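Local structure of alpha-1,3-glucanase (Bacillus circulans, 5ZRU) at residues F192-N197 with L203-A208. The protein probably hydrolyses alpha-1,3-glucan as a family GH87 glycoside hydrolase, this chain being the catalytic part of a longer secreted enzyme. Sequence-based numbering, arbitrary orientation.
Sequences FGAVAN and LAAFEA. With CA (calcium ion), chain H.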
loop_
_atom_site.group_PDB
_atom_site.type_symbol
_atom_site.label_atom_id
_atom_site.label_comp_id
_atom_site.label_asym_id
_atom_site.label_seq_id
_atom_site.Cartn_x
_atom_site.Cartn_y
_atom_site.Cartn_z
ATOM N N PHE A 192 -21.921 -1.125 26.011
ATOM C CA PHE A 192 -22.927 -2.014 25.447
ATOM C C PHE A 192 -22.478 -3.468 25.447
ATOM O O PHE A 192 -23.056 -4.301 24.741
ATOM C CB PHE A 192 -23.301 -1.532 24.044
ATOM C CG PHE A 192 -24.002 -0.210 24.064
ATOM C CD1 PHE A 192 -25.382 -0.148 24.189
ATOM C CD2 PHE A 192 -23.284 0.972 24.050
ATOM C CE1 PHE A 192 -26.033 1.066 24.252
ATOM C CE2 PHE A 192 -23.936 2.194 24.119
ATOM C CZ PHE A 192 -25.304 2.234 24.223
ATOM N N GLY A 193 -21.464 -3.795 26.238
ATOM C CA GLY A 193 -21.100 -5.177 26.473
ATOM C C GLY A 193 -19.804 -5.620 25.841
ATOM O O GLY A 193 -19.373 -6.751 26.101
ATOM N N ALA A 194 -19.165 -4.787 25.019
ATOM C CA ALA A 194 -17.877 -5.178 24.461
ATOM C C ALA A 194 -16.851 -5.304 25.574
ATOM O O ALA A 194 -16.845 -4.516 26.523
ATOM C CB ALA A 194 -17.396 -4.166 23.426
ATOM N N VAL A 195 -15.981 -6.305 25.461
ATOM C CA VAL A 195 -14.909 -6.530 26.422
ATOM C C VAL A 195 -13.610 -6.700 25.647
ATOM O O VAL A 195 -13.534 -7.529 24.735
ATOM C CB VAL A 195 -15.176 -7.764 27.315
ATOM C CG1 VAL A 195 -14.017 -7.984 28.274
ATOM C CG2 VAL A 195 -16.486 -7.606 28.084
ATOM N N ALA A 196 -12.595 -5.919 26.007
ATOM C CA ALA A 196 -11.295 -6.049 25.362
ATOM C C ALA A 196 -10.566 -7.306 25.834
ATOM O O ALA A 196 -10.693 -7.727 26.984
ATOM C CB ALA A 196 -10.431 -4.819 25.659
ATOM N N ASN A 197 -9.808 -7.915 24.920
ATOM C CA ASN A 197 -8.747 -8.871 25.239
ATOM C C ASN A 197 -9.253 -10.200 25.796
ATOM O O ASN A 197 -8.481 -10.940 26.419
ATOM C CB ASN A 197 -7.735 -8.262 26.223
ATOM C CG ASN A 197 -7.121 -6.965 25.709
ATOM O OD1 ASN A 197 -6.997 -6.761 24.507
ATOM N ND2 ASN A 197 -6.732 -6.088 26.626
ATOM N N LEU A 203 -19.090 -7.852 18.209
ATOM C CA LEU A 203 -19.791 -7.154 17.134
ATOM C C LEU A 203 -21.215 -6.767 17.524
ATOM O O LEU A 203 -21.712 -5.725 17.078
ATOM C CB LEU A 203 -19.785 -8.003 15.860
ATOM C CG LEU A 203 -20.475 -7.393 14.631
ATOM C CD1 LEU A 203 -19.914 -6.012 14.277
ATOM C CD2 LEU A 203 -20.362 -8.314 13.426
ATOM N N ALA A 204 -21.887 -7.566 18.362
ATOM C CA ALA A 204 -23.218 -7.155 18.810
ATOM C C ALA A 204 -23.143 -5.854 19.599
ATOM O O ALA A 204 -23.975 -4.952 19.415
ATOM C CB ALA A 204 -23.864 -8.252 19.652
ATOM N N ALA A 205 -22.135 -5.731 20.466
ATOM C CA ALA A 205 -21.965 -4.498 21.230
ATOM C C ALA A 205 -21.594 -3.325 20.326
ATOM O O ALA A 205 -22.064 -2.200 20.536
ATOM C CB ALA A 205 -20.908 -4.700 22.311
ATOM N N PHE A 206 -20.743 -3.563 19.322
ATOM C CA PHE A 206 -20.401 -2.500 18.374
ATOM C C PHE A 206 -21.635 -2.001 17.635
ATOM O O PHE A 206 -21.819 -0.789 17.465
ATOM C CB PHE A 206 -19.362 -2.996 17.364
ATOM C CG PHE A 206 -17.940 -2.886 17.831
ATOM C CD1 PHE A 206 -17.564 -3.320 19.095
ATOM C CD2 PHE A 206 -16.961 -2.390 16.982
ATOM C CE1 PHE A 206 -16.243 -3.234 19.502
ATOM C CE2 PHE A 206 -15.636 -2.308 17.381
ATOM C CZ PHE A 206 -15.274 -2.726 18.650
ATOM N N GLU A 207 -22.488 -2.927 17.173
ATOM C CA GLU A 207 -23.706 -2.534 16.469
ATOM C C GLU A 207 -24.630 -1.727 17.371
ATOM O O GLU A 207 -25.183 -0.703 16.950
ATOM C CB GLU A 207 -24.429 -3.772 15.933
ATOM C CG GLU A 207 -23.771 -4.336 14.693
ATOM C CD GLU A 207 -24.300 -5.708 14.323
ATOM O OE1 GLU A 207 -25.324 -6.134 14.911
ATOM O OE2 GLU A 207 -23.670 -6.349 13.455
ATOM N N ALA A 208 -24.817 -2.183 18.614
ATOM C CA ALA A 208 -25.650 -1.444 19.554
ATOM C C ALA A 208 -25.063 -0.069 19.835
ATOM O O ALA A 208 -25.797 0.917 19.949
ATOM C CB ALA A 208 -25.804 -2.238 20.852
HETATM CA CA CA H . -14.308 -9.229 23.305
HETATM O O HOH W 1 -16.189 -9.831 24.789
HETATM O O HOH W 2 -11.908 -9.296 22.472
#
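Just beyond Ala194, which packs against Ala205, the carbonyl O of Val195 binds a calcium ion at 2.4 Å. Two waters, Asp198 OD1, the Gln200 carbonyl and Asp202 OD1 also bind the metal, which thus ties 192-197 to the turn leading directly into the helix. The ligand is a backbone carbonyl, which puts no demand on the side chain; that of Val195 points away from the helix.

No hydrogen bond joins 192-197 to 203-208; alanine methyl groups and two phenylalanine rings make the fit. The CB of Ala205 presses on the loop backbone, 3.2 Å from Ala194 N and 3.3 Å from Phe192 O. Alanine suits this buried place because it lets the helix approach the main chain closely. Gly193 turns the loop there with phi at 109°, a value at which a side chain would jam against the carbonyl O of Phe192, so glycine is called for. Next along, the CB of Ala194 lies 3.7 Å from Ala205 CB.

At one end, Phe192 CD1 approaches Ala208 CB at 4.0 Å. CG stands anti to its own carbonyl carbon (chi1 -67°), carrying the ring along the helix, with Ala208 O above one face. At the other end, CB of Phe206 points away from the loop, yet the long ring swings back, bringing CE1 within 4.2 Å of Ala194 CB; the methyl meets the ring at its edge.

Farther along helix 203-216, Ala209 and Ala212 extend the apolar strip beneath Phe192. Phe206 packs on Leu229 and stacks edge-to-face with Trp233, while Ala194 rests on Phe227 of strand 225-229. In sequence the helix falls between strands 187-188 and 220-222, which pair in parallel, and it is consistent with the N-terminal cap of a pectate-lyase-like parallel beta-helix, to which the calcium-bound loop is fastened.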